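Long-range contact in apoptosis regulator Bcl-2 homolog (Fowlpox virus, PDB 5TZP), which inhibits apoptosis of the infected host cell by sequestering and inactivating multiple proapoptotic Bcl-2 proteins, including BAK1 and BAX: residues Leu82-Trp88 against Lys129-Phe134. Sequence-based numbering, arbitrary orientation.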
ATOM      1  N   LEU A  82      -6.445   2.567  -8.492  1.00 17.84           N
ATOM      2  CA  LEU A  82      -6.817   3.969  -8.276  1.00 17.00           C
ATOM      3  C   LEU A  82      -7.261   4.713  -9.513  1.00 22.27           C
ATOM      4  O   LEU A  82      -7.383   5.934  -9.453  1.00 23.22           O
ATOM      5  CB  LEU A  82      -5.621   4.679  -7.660  1.00 16.43           C
ATOM      6  CG  LEU A  82      -5.212   4.111  -6.338  1.00 15.82           C
ATOM      7  CD1 LEU A  82      -4.009   4.820  -5.836  1.00 21.73           C
ATOM      8  CD2 LEU A  82      -6.305   4.206  -5.291  1.00 19.64           C
ATOM      9  N   GLU A  83      -7.565   4.038 -10.627  1.00 19.35           N
ATOM     10  CA  GLU A  83      -7.857   4.780 -11.832  1.00 21.47           C
ATOM     11  C   GLU A  83      -9.088   5.652 -11.700  1.00 27.38           C
ATOM     12  O   GLU A  83      -9.126   6.774 -12.243  1.00 26.77           O
ATOM     13  CB  GLU A  83      -8.049   3.829 -13.036  1.00 25.92           C
ATOM     14  CG  GLU A  83      -8.200   4.593 -14.367  1.00 28.67           C
ATOM     15  CD  GLU A  83      -8.173   3.714 -15.585  1.00 46.10           C
ATOM     16  OE1 GLU A  83      -7.959   2.474 -15.433  1.00 45.43           O
ATOM     17  OE2 GLU A  83      -8.359   4.313 -16.683  1.00 45.08           O
ATOM     18  N   ASP A  84     -10.130   5.147 -11.020  1.00 21.78           N
ATOM     19  CA  ASP A  84     -11.434   5.813 -10.985  1.00 22.65           C
ATOM     20  C   ASP A  84     -11.867   6.259  -9.617  1.00 23.10           C
ATOM     21  O   ASP A  84     -12.723   7.147  -9.542  1.00 24.04           O
ATOM     22  CB  ASP A  84     -12.603   4.901 -11.468  1.00 21.51           C
ATOM     23  CG  ASP A  84     -12.472   4.496 -12.899  1.00 31.63           C
ATOM     24  OD1 ASP A  84     -11.685   5.132 -13.680  1.00 30.64           O
ATOM     25  OD2 ASP A  84     -13.180   3.520 -13.271  1.00 27.38           O
ATOM     26  N   LYS A  85     -11.423   5.596  -8.561  1.00 19.70           N
ATOM     27  CA  LYS A  85     -11.796   6.036  -7.232  1.00 19.90           C
ATOM     28  C   LYS A  85     -10.801   5.578  -6.193  1.00 19.25           C
ATOM     29  O   LYS A  85     -10.049   4.606  -6.393  1.00 20.38           O
ATOM     30  CB  LYS A  85     -13.178   5.572  -6.832  1.00 26.97           C
ATOM     31  CG  LYS A  85     -13.283   4.247  -6.398  1.00 25.93           C
ATOM     32  CD  LYS A  85     -14.597   4.015  -5.616  1.00 30.13           C
ATOM     33  CE  LYS A  85     -14.673   2.533  -5.216  1.00 33.66           C
ATOM     34  NZ  LYS A  85     -15.945   1.994  -4.656  1.00 34.85           N
ATOM     35  N   ILE A  86     -10.766   6.307  -5.073  1.00 16.77           N
ATOM     36  CA  ILE A  86      -9.907   5.969  -3.958  1.00 14.54           C
ATOM     37  C   ILE A  86     -10.774   5.773  -2.707  1.00 14.48           C
ATOM     38  O   ILE A  86     -11.862   6.387  -2.565  1.00 17.12           O
ATOM     39  CB  ILE A  86      -8.838   7.056  -3.730  1.00 15.17           C
ATOM     40  CG1 ILE A  86      -7.712   6.632  -2.801  1.00 13.22           C
ATOM     41  CG2 ILE A  86      -9.488   8.380  -3.155  1.00 15.30           C
ATOM     42  CD1 ILE A  86      -6.512   7.547  -2.883  1.00 14.68           C
ATOM     43  N   ASN A  87     -10.315   4.919  -1.790  1.00 13.90           N
ATOM     44  CA  ASN A  87     -10.837   4.805  -0.437  1.00 13.73           C
ATOM     45  C   ASN A  87      -9.752   4.182   0.413  1.00 12.92           C
ATOM     46  O   ASN A  87      -8.730   3.733  -0.118  1.00 12.61           O
ATOM     47  CB  ASN A  87     -12.184   4.055  -0.352  1.00 14.77           C
ATOM     48  CG  ASN A  87     -12.129   2.654  -0.832  1.00 15.29           C
ATOM     49  OD1 ASN A  87     -11.177   1.928  -0.454  1.00 14.72           O
ATOM     50  ND2 ASN A  87     -13.150   2.191  -1.537  1.00 16.49           N
ATOM     51  N   TRP A  88      -9.919   4.167   1.720  1.00 11.07           N
ATOM     52  CA  TRP A  88      -8.866   3.696   2.586  1.00 11.17           C
ATOM     53  C   TRP A  88      -8.644   2.206   2.452  1.00 10.34           C
ATOM     54  O   TRP A  88      -7.484   1.747   2.548  1.00 10.36           O
ATOM     55  CB  TRP A  88      -9.113   4.071   4.059  1.00 11.00           C
ATOM     56  CG  TRP A  88      -8.790   5.486   4.289  1.00  9.67           C
ATOM     57  CD1 TRP A  88      -9.711   6.513   4.572  1.00 11.60           C
ATOM     58  CD2 TRP A  88      -7.496   6.098   4.305  1.00  9.12           C
ATOM     59  NE1 TRP A  88      -9.022   7.670   4.699  1.00 10.59           N
ATOM     60  CE2 TRP A  88      -7.670   7.487   4.542  1.00 10.61           C
ATOM     61  CE3 TRP A  88      -6.206   5.614   4.100  1.00 11.94           C
ATOM     62  CZ2 TRP A  88      -6.605   8.345   4.610  1.00 11.02           C
ATOM     63  CZ3 TRP A  88      -5.156   6.506   4.155  1.00 12.39           C
ATOM     64  CH2 TRP A  88      -5.368   7.839   4.419  1.00 12.83           C
ATOM     65  N   LYS A 129      -4.071  12.080  -8.626  1.00 18.91           N
ATOM     66  CA  LYS A 129      -5.500  12.289  -8.832  1.00 21.51           C
ATOM     67  C   LYS A 129      -6.279  12.598  -7.558  1.00 18.54           C
ATOM     68  O   LYS A 129      -7.413  13.118  -7.650  1.00 20.80           O
ATOM     69  CB  LYS A 129      -6.085  10.996  -9.424  1.00 24.94           C
ATOM     70  CG  LYS A 129      -5.653  10.805 -10.902  1.00 34.30           C
ATOM     71  CD  LYS A 129      -6.317   9.598 -11.582  1.00 39.23           C
ATOM     72  CE  LYS A 129      -6.087   9.664 -13.140  1.00 43.54           C
ATOM     73  NZ  LYS A 129      -6.501   8.388 -13.830  1.00 49.40           N
ATOM     74  N   TYR A 130      -5.743  12.301  -6.387  1.00 15.88           N
ATOM     75  CA  TYR A 130      -6.482  12.356  -5.134  1.00 15.71           C
ATOM     76  C   TYR A 130      -5.804  13.221  -4.089  1.00 14.66           C
ATOM     77  O   TYR A 130      -6.043  13.002  -2.906  1.00 14.90           O
ATOM     78  CB  TYR A 130      -6.775  10.962  -4.582  1.00 16.43           C
ATOM     79  CG  TYR A 130      -7.448  10.107  -5.614  1.00 15.68           C
ATOM     80  CD1 TYR A 130      -8.785  10.240  -5.912  1.00 20.59           C
ATOM     81  CD2 TYR A 130      -6.699   9.192  -6.328  1.00 15.23           C
ATOM     82  CE1 TYR A 130      -9.368   9.452  -6.884  1.00 23.15           C
ATOM     83  CE2 TYR A 130      -7.280   8.404  -7.288  1.00 17.20           C
ATOM     84  CZ  TYR A 130      -8.609   8.560  -7.536  1.00 19.77           C
ATOM     85  OH  TYR A 130      -9.173   7.840  -8.558  1.00 24.01           O
ATOM     86  N   ARG A 131      -4.988  14.221  -4.485  1.00 16.26           N
ATOM     87  CA  ARG A 131      -4.321  15.085  -3.492  1.00 17.08           C
ATOM     88  C   ARG A 131      -5.307  15.838  -2.620  1.00 17.67           C
ATOM     89  O   ARG A 131      -5.159  15.865  -1.385  1.00 17.00           O
ATOM     90  CB  ARG A 131      -3.316  16.013  -4.187  1.00 17.38           C
ATOM     91  CG  ARG A 131      -2.628  17.014  -3.296  1.00 20.71           C
ATOM     92  CD  ARG A 131      -1.745  18.030  -4.059  1.00 24.21           C
ATOM     93  NE  ARG A 131      -0.692  17.405  -4.824  1.00 31.49           N
ATOM     94  CZ  ARG A 131       0.540  17.145  -4.376  1.00 38.56           C
ATOM     95  NH1 ARG A 131       0.932  17.470  -3.130  1.00 42.64           N
ATOM     96  NH2 ARG A 131       1.399  16.574  -5.206  1.00 39.41           N
ATOM     97  N   SER A 132      -6.372  16.416  -3.182  1.00 18.70           N
ATOM     98  CA  SER A 132      -7.344  17.140  -2.370  1.00 17.62           C
ATOM     99  C   SER A 132      -8.095  16.217  -1.428  1.00 16.46           C
ATOM    100  O   SER A 132      -8.341  16.546  -0.254  1.00 17.83           O
ATOM    101  CB  SER A 132      -8.305  17.854  -3.323  1.00 22.12           C
ATOM    102  OG  SER A 132      -7.604  18.954  -3.810  1.00 32.23           O
ATOM    103  N   TRP A 133      -8.426  15.000  -1.902  1.00 17.12           N
ATOM    104  CA  TRP A 133      -9.044  13.989  -1.030  1.00 14.66           C
ATOM    105  C   TRP A 133      -8.160  13.676   0.161  1.00 14.53           C
ATOM    106  O   TRP A 133      -8.623  13.659   1.302  1.00 14.70           O
ATOM    107  CB  TRP A 133      -9.380  12.702  -1.835  1.00 14.70           C
ATOM    108  CG  TRP A 133     -10.011  11.620  -1.063  1.00 14.93           C
ATOM    109  CD1 TRP A 133     -11.311  11.398  -0.942  1.00 16.17           C
ATOM    110  CD2 TRP A 133      -9.346  10.595  -0.310  1.00 13.76           C
ATOM    111  NE1 TRP A 133     -11.546  10.277  -0.171  1.00 17.67           N
ATOM    112  CE2 TRP A 133     -10.349   9.761   0.243  1.00 13.71           C
ATOM    113  CE3 TRP A 133      -8.012  10.270  -0.103  1.00 13.31           C
ATOM    114  CZ2 TRP A 133     -10.036   8.662   1.056  1.00 15.27           C
ATOM    115  CZ3 TRP A 133      -7.709   9.153   0.679  1.00 12.51           C
ATOM    116  CH2 TRP A 133      -8.698   8.367   1.234  1.00 14.25           C
ATOM    117  N   PHE A 134      -6.874  13.460  -0.081  1.00 14.21           N
ATOM    118  CA  PHE A 134      -5.932  13.108   0.985  1.00 12.31           C
ATOM    119  C   PHE A 134      -5.781  14.209   2.003  1.00 12.43           C
ATOM    120  O   PHE A 134      -5.850  13.948   3.218  1.00 13.46           O
ATOM    121  CB  PHE A 134      -4.616  12.701   0.342  1.00 11.81           C
ATOM    122  CG  PHE A 134      -3.551  12.231   1.300  1.00 11.37           C
ATOM    123  CD1 PHE A 134      -3.720  11.083   2.067  1.00 12.45           C
ATOM    124  CD2 PHE A 134      -2.392  12.924   1.450  1.00 14.16           C
ATOM    125  CE1 PHE A 134      -2.627  10.615   2.871  1.00 13.73           C
ATOM    126  CE2 PHE A 134      -1.364  12.478   2.282  1.00 14.47           C
ATOM    127  CZ  PHE A 134      -1.499  11.337   2.982  1.00 13.89           C
TER
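Ile-86 sits between Tyr-130 and Trp-133, giving each aromatic ring an aliphatic partner. Its CB stands over the centre of the Tyr-130 ring, 3.7 Å from the centroid and almost on the ring normal, a CH-pi contact over the face. The branch methyl CG2 turns to the indole, lying 3.7 Å from the centroid of the five-membered ring of Trp-133. With CG1 anti to the backbone N (chi1 -167°), Ile-86 CD1 reaches back along the tyrosine to Tyr-130 CB and CD2. On the opposite face of that phenol ring lies CB of Lys-129, so aliphatic carbon covers both sides.

The phenol is also held at its far end: Tyr-130 OH donates to Leu-82 O at 2.8 Å. This oxygen lies in the ring plane, at its edge, whereas the hydroxyl stands above the carbonyl plane, 39° out of it. Nearby, the extended Lys-129 chain runs beside Glu-83 and makes a weak 3.5 Å bond from NZ to Glu-83 O; the carboxylate oxygen Glu-83 OE2 remains 5.3 Å from NZ.

Further along, Trp-133 CH2 rests over one face of Trp-88, 3.5 Å from NE1, the two indoles inclined at 45°. Trp-88 NE1 bonds to Gln-137 OE1, while its CH2 meets the edge of Phe-134. Behind this layer, Ile-91 touches both Ile-86 and Trp-133, and Ile-126 backs Leu-82 and Ile-86.

The loop between helices 74-81 and 88-105, part of the BH1 motif, is thereby packed against helix 115-136. Asn-87 caps the following helix through Arg-90 N, and its ND2 bonds an acidic side chain of the bound BH3 peptide. The chemistry thus implies a division of labour: carbon-over-ring packing and one short phenol bond probably hold the loop on helix 115-136, while Asn-87, next to Ile-86, meets the ligand.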